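Local coordinates for protein transcriptional regulator of the TetR/AcrR family (Thermobifida fusca YX, PDB 3DCF) that probably binds regulatory DNA through its helix-turn-helix and represses transcription, as expected for a homodimeric TetR/AcrR-family regulator, at residues A96-P101 and H109-E114; R117-N122 and A183-Y188. All coordinates share one frame; numbering follows the deposited sequence.

Contact 1 (A96-P101 and H109-E114); sequences AIAAGP and HALLVE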
loop_
_atom_site.group_PDB
_atom_site.type_symbol
_atom_site.label_atom_id
_atom_site.label_comp_id
_atom_site.label_asym_id
_atom_site.label_seq_id
_atom_site.Cartn_x
_atom_site.Cartn_y
_atom_site.Cartn_z
ATOM N N ALA A 96 -7.315 -13.963 19.197
ATOM C CA ALA A 96 -8.469 -14.820 19.530
ATOM C C ALA A 96 -8.834 -15.787 18.390
ATOM O O ALA A 96 -9.026 -16.979 18.634
ATOM C CB ALA A 96 -9.682 -13.963 19.908
ATOM N N ILE A 97 -8.885 -15.265 17.161
ATOM C CA ILE A 97 -9.173 -16.052 15.943
ATOM C C ILE A 97 -8.031 -17.027 15.635
ATOM O O ILE A 97 -8.293 -18.194 15.358
ATOM C CB ILE A 97 -9.423 -15.143 14.697
ATOM C CG1 ILE A 97 -10.682 -14.286 14.887
ATOM C CG2 ILE A 97 -9.601 -15.976 13.433
ATOM C CD1 ILE A 97 -10.849 -13.175 13.844
ATOM N N ALA A 98 -6.786 -16.540 15.677
ATOM C CA ALA A 98 -5.599 -17.385 15.450
ATOM C C ALA A 98 -5.377 -18.465 16.548
ATOM O O ALA A 98 -4.867 -19.536 16.240
ATOM C CB ALA A 98 -4.360 -16.530 15.294
ATOM N N ALA A 99 -5.758 -18.177 17.799
ATOM C CA ALA A 99 -5.666 -19.138 18.932
ATOM C C ALA A 99 -6.954 -19.963 19.197
ATOM O O ALA A 99 -7.006 -20.706 20.189
ATOM C CB ALA A 99 -5.260 -18.400 20.219
ATOM N N GLY A 100 -7.969 -19.826 18.335
ATOM C CA GLY A 100 -9.261 -20.526 18.449
ATOM C C GLY A 100 -9.402 -21.761 17.554
ATOM O O GLY A 100 -8.391 -22.308 17.073
ATOM N N PRO A 101 -10.658 -22.207 17.307
ATOM C CA PRO A 101 -10.877 -23.397 16.493
ATOM C C PRO A 101 -10.699 -23.197 14.978
ATOM O O PRO A 101 -10.591 -22.056 14.486
ATOM C CB PRO A 101 -12.335 -23.790 16.816
ATOM C CG PRO A 101 -12.852 -22.785 17.765
ATOM C CD PRO A 101 -11.943 -21.629 17.741
ATOM N N HIS A 109 -8.423 -17.542 6.546
ATOM C CA HIS A 109 -9.579 -16.890 5.929
ATOM C C HIS A 109 -10.304 -15.948 6.898
ATOM O O HIS A 109 -10.578 -14.784 6.541
ATOM C CB HIS A 109 -10.547 -17.918 5.342
ATOM C CG HIS A 109 -11.814 -17.317 4.816
ATOM N ND1 HIS A 109 -11.901 -16.723 3.573
ATOM C CD2 HIS A 109 -13.046 -17.206 5.377
ATOM C CE1 HIS A 109 -13.133 -16.271 3.390
ATOM N NE2 HIS A 109 -13.848 -16.554 4.468
ATOM N N ALA A 110 -10.604 -16.450 8.099
ATOM C CA ALA A 110 -11.274 -15.653 9.146
ATOM C C ALA A 110 -10.470 -14.400 9.512
ATOM O O ALA A 110 -11.058 -13.344 9.716
ATOM C CB ALA A 110 -11.518 -16.500 10.396
ATOM N N LEU A 111 -9.144 -14.530 9.598
ATOM C CA LEU A 111 -8.239 -13.393 9.895
ATOM C C LEU A 111 -8.291 -12.288 8.825
ATOM O O LEU A 111 -8.287 -11.105 9.174
ATOM C CB LEU A 111 -6.778 -13.862 10.081
ATOM C CG LEU A 111 -6.416 -14.685 11.328
ATOM C CD1 LEU A 111 -5.014 -15.312 11.167
ATOM C CD2 LEU A 111 -6.515 -13.834 12.589
ATOM N N LEU A 112 -8.350 -12.680 7.546
ATOM C CA LEU A 112 -8.431 -11.729 6.419
ATOM C C LEU A 112 -9.750 -10.941 6.357
ATOM O O LEU A 112 -9.744 -9.741 6.044
ATOM C CB LEU A 112 -8.173 -12.441 5.081
ATOM C CG LEU A 112 -6.730 -12.930 4.868
ATOM C CD1 LEU A 112 -6.629 -13.850 3.623
ATOM C CD2 LEU A 112 -5.732 -11.752 4.765
ATOM N N VAL A 113 -10.872 -11.623 6.629
ATOM C CA VAL A 113 -12.213 -10.988 6.674
ATOM C C VAL A 113 -12.251 -9.963 7.817
ATOM O O VAL A 113 -12.771 -8.862 7.654
ATOM C CB VAL A 113 -13.354 -12.022 6.921
ATOM C CG1 VAL A 113 -14.709 -11.313 7.107
ATOM C CG2 VAL A 113 -13.421 -13.060 5.792
ATOM N N GLU A 114 -11.710 -10.362 8.968
ATOM C CA GLU A 114 -11.603 -9.501 10.156
ATOM C C GLU A 114 -10.688 -8.296 9.911
ATOM O O GLU A 114 -11.054 -7.182 10.256
ATOM C CB GLU A 114 -11.086 -10.325 11.359
ATOM C CG GLU A 114 -10.792 -9.547 12.652
ATOM C CD GLU A 114 -11.939 -8.646 13.079
ATOM O OE1 GLU A 114 -13.092 -9.110 13.156
ATOM O OE2 GLU A 114 -11.684 -7.459 13.324
#
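Ile97 reaches across to Ala110, Leu111 and Glu114, which lie on one side of the following helix. The motif is an all-helical hairpin of a TetR-type regulator: the end of helix 75-98 packs on helix 104-121, and a short loop joins them. Ile97 points at the other helix and divides its two branches. CG2 stands anti to the backbone N and rests on Ala110 CB at 3.6 Å. CD1 goes the other way and lies against the aliphatic part of Glu114, 3.8 Å from its CB. Leu111 runs antiparallel beside Ile97, and its CD2 stops 3.8 Å from Ile97 CB. Ala98 adds a looser touch, its CB 4.4 Å from Leu111 CD1. No hydrogen bond crosses, and the side-chain contact is made by aliphatic groups. Leu111 also meets Met155 and Leu158 of helix 138-164, which joins the hairpin to a third helix. The Glu114 chain bends at chi2 (50°). Its carboxylate is held by two arginines: OE2 pairs with Arg93 NE, and OE1 with Arg117 NH2. Next to that clamped carboxylate, Ile97 CD1 also lies 3.8 Å from Glu114 CG.

Contact 2 (R117-N122 and A183-Y188); sequences RTILRN and AAIWTY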
loop_
_atom_site.group_PDB
_atom_site.type_symbol
_atom_site.label_atom_id
_atom_site.label_comp_id
_atom_site.label_asym_id
_atom_site.label_seq_id
_atom_site.Cartn_x
_atom_site.Cartn_y
_atom_site.Cartn_z
ATOM N N ARG A 117 -12.303 -5.844 7.300
ATOM C CA ARG A 117 -13.418 -5.169 8.017
ATOM C C ARG A 117 -12.882 -4.043 8.901
ATOM O O ARG A 117 -13.434 -2.944 8.900
ATOM C CB ARG A 117 -14.237 -6.135 8.910
ATOM C CG ARG A 117 -15.371 -6.917 8.233
ATOM C CD ARG A 117 -16.279 -7.614 9.292
ATOM N NE ARG A 117 -15.601 -8.696 10.032
ATOM C CZ ARG A 117 -16.054 -9.322 11.139
ATOM N NH1 ARG A 117 -17.210 -8.984 11.729
ATOM N NH2 ARG A 117 -15.318 -10.296 11.687
ATOM N N THR A 118 -11.814 -4.334 9.647
ATOM C CA THR A 118 -11.177 -3.349 10.525
ATOM C C THR A 118 -10.581 -2.185 9.734
ATOM O O THR A 118 -10.648 -1.048 10.213
ATOM C CB THR A 118 -10.087 -3.986 11.421
ATOM O OG1 THR A 118 -10.637 -5.134 12.072
ATOM C CG2 THR A 118 -9.562 -2.996 12.478
ATOM N N ILE A 119 -10.010 -2.463 8.547
ATOM C CA ILE A 119 -9.444 -1.403 7.675
ATOM C C ILE A 119 -10.547 -0.431 7.201
ATOM O O ILE A 119 -10.423 0.791 7.398
ATOM C CB ILE A 119 -8.669 -1.952 6.413
ATOM C CG1 ILE A 119 -7.453 -2.826 6.775
ATOM C CG2 ILE A 119 -8.178 -0.809 5.533
ATOM C CD1 ILE A 119 -6.415 -2.180 7.646
ATOM N N LEU A 120 -11.614 -0.990 6.609
ATOM C CA LEU A 120 -12.752 -0.200 6.069
ATOM C C LEU A 120 -13.506 0.637 7.125
ATOM O O LEU A 120 -14.090 1.675 6.787
ATOM C CB LEU A 120 -13.734 -1.101 5.297
ATOM C CG LEU A 120 -13.176 -1.861 4.082
ATOM C CD1 LEU A 120 -14.268 -2.721 3.480
ATOM C CD2 LEU A 120 -12.562 -0.939 3.016
ATOM N N ARG A 121 -13.477 0.176 8.381
ATOM C CA ARG A 121 -14.063 0.887 9.532
ATOM C C ARG A 121 -13.137 1.967 10.131
ATOM O O ARG A 121 -13.618 2.912 10.763
ATOM C CB ARG A 121 -14.448 -0.103 10.647
ATOM C CG ARG A 121 -15.662 -0.931 10.353
ATOM C CD ARG A 121 -15.889 -1.965 11.434
ATOM N NE ARG A 121 -17.221 -2.565 11.313
ATOM C CZ ARG A 121 -17.594 -3.489 10.415
ATOM N NH1 ARG A 121 -16.755 -3.956 9.486
ATOM N NH2 ARG A 121 -18.850 -3.943 10.430
ATOM N N ASN A 122 -11.823 1.817 9.966
ATOM C CA ASN A 122 -10.841 2.763 10.525
ATOM C C ASN A 122 -9.946 3.291 9.413
ATOM O O ASN A 122 -8.714 3.202 9.498
ATOM C CB ASN A 122 -10.009 2.096 11.639
ATOM C CG ASN A 122 -10.871 1.479 12.743
ATOM O OD1 ASN A 122 -11.054 2.078 13.809
ATOM N ND2 ASN A 122 -11.416 0.285 12.484
ATOM N N ALA A 183 -2.819 -6.778 0.227
ATOM C CA ALA A 183 -4.037 -6.678 -0.613
ATOM C C ALA A 183 -5.223 -6.113 0.184
ATOM O O ALA A 183 -6.002 -5.328 -0.346
ATOM C CB ALA A 183 -4.410 -8.047 -1.230
ATOM N N ALA A 184 -5.343 -6.521 1.452
ATOM C CA ALA A 184 -6.387 -6.025 2.366
ATOM C C ALA A 184 -6.164 -4.554 2.748
ATOM O O ALA A 184 -7.102 -3.762 2.715
ATOM C CB ALA A 184 -6.446 -6.886 3.630
ATOM N N ILE A 185 -4.918 -4.209 3.091
ATOM C CA ILE A 185 -4.526 -2.844 3.504
ATOM C C ILE A 185 -4.712 -1.786 2.395
ATOM O O ILE A 185 -5.251 -0.720 2.657
ATOM C CB ILE A 185 -3.051 -2.817 4.039
ATOM C CG1 ILE A 185 -2.913 -3.642 5.331
ATOM C CG2 ILE A 185 -2.582 -1.372 4.321
ATOM C CD1 ILE A 185 -1.486 -4.039 5.691
ATOM N N TRP A 186 -4.327 -2.111 1.162
ATOM C CA TRP A 186 -4.397 -1.170 -0.004
ATOM C C TRP A 186 -5.769 -0.519 -0.248
ATOM O O TRP A 186 -5.857 0.539 -0.882
ATOM C CB TRP A 186 -3.917 -1.867 -1.281
ATOM C CG TRP A 186 -3.545 -0.953 -2.408
ATOM C CD1 TRP A 186 -4.197 -0.801 -3.602
ATOM C CD2 TRP A 186 -2.420 -0.068 -2.447
ATOM N NE1 TRP A 186 -3.537 0.121 -4.387
ATOM C CE2 TRP A 186 -2.448 0.591 -3.704
ATOM C CE3 TRP A 186 -1.385 0.238 -1.535
ATOM C CZ2 TRP A 186 -1.477 1.540 -4.082
ATOM C CZ3 TRP A 186 -0.408 1.192 -1.911
ATOM C CH2 TRP A 186 -0.466 1.825 -3.181
ATOM N N THR A 187 -6.831 -1.162 0.253
ATOM C CA THR A 187 -8.190 -0.602 0.245
ATOM C C THR A 187 -8.262 0.838 0.790
ATOM O O THR A 187 -9.106 1.604 0.312
ATOM C CB THR A 187 -9.171 -1.473 1.053
ATOM O OG1 THR A 187 -8.687 -1.613 2.390
ATOM C CG2 THR A 187 -9.338 -2.868 0.438
ATOM N N TYR A 188 -7.385 1.214 1.744
ATOM C CA TYR A 188 -7.396 2.590 2.298
ATOM C C TYR A 188 -7.096 3.665 1.243
ATOM O O TYR A 188 -7.564 4.787 1.379
ATOM C CB TYR A 188 -6.521 2.769 3.574
ATOM C CG TYR A 188 -5.036 3.108 3.400
ATOM C CD1 TYR A 188 -4.606 4.442 3.192
ATOM C CD2 TYR A 188 -4.049 2.116 3.517
ATOM C CE1 TYR A 188 -3.220 4.758 3.057
ATOM C CE2 TYR A 188 -2.672 2.420 3.391
ATOM C CZ TYR A 188 -2.267 3.733 3.170
ATOM O OH TYR A 188 -0.923 3.978 3.052
#
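Ile119 is a knob set into a hole formed by Ala184, Ile185, Thr187 and Tyr188. The contact is helix packing inside the all-helical C-terminal domain of the TetR fold. Helix 104-121 here meets the junction between helices 173-185 and 187-190.

Ile119 can be followed outward. Its CB lies 4.0 Å from Thr187 OG1. From there CG2 runs anti to the backbone N and comes to 3.3 Å from the same OG1. CG2 also faces the carbonyl oxygen of Ile185 and, more loosely, Tyr188 CB. On the other branch CG1 lies 4.2 Å from Ala184 O. The tip, CD1, ends 4.4 Å from Ile185 CG1. Next to the knob, Leu120 crosses Thr187 at about a right angle, with CD2 4.0 Å from Thr187 CB.

Thr187 OG1 sits between its own backbone N and carbonyl carbon (chi1 57°). It donates to Ala184 O over 2.7 Å, almost in line with that carbonyl (C=O...O angle 166°). A valine in place of Thr187 would probably leave Ala184 O without this hydroxyl donor. Ile206 of helix 199-212 also packs on Thr187, and Ile185 packs on Trp186 of the second subunit.

No hydrogen bond joins the two segments. The knob packs on oxygens that have partners of their own: Thr187 OG1 spends its proton on Ala184 O, and Ile185 O takes the N-H of Tyr188. Such pairing within one segment is consistent with a buried contact that has no hydrogen bond across it.

In the fold
From the N terminus, the chain passes the predicted helix-turn-helix and enters helix 75-98. Contact 1 closes a short loop at the end of that helix, with seven residues between its segments. Helix 104-121 then continues into contact 2, which closes a longer, mostly helical loop of 60 residues through helices 123-130, 138-164 and 173-185. The two loops follow in series and neither nest nor cross. The contact centres are about 16 Å apart, and helix 104-121 serves both. It thus ties the long helix 75-98 to the 173-190 region. Tyr214 of the second subunit packs on His109 and Leu112, within segment 109-114, and its Thr179, Gly182 and Trp186 pack on residues of 183-186.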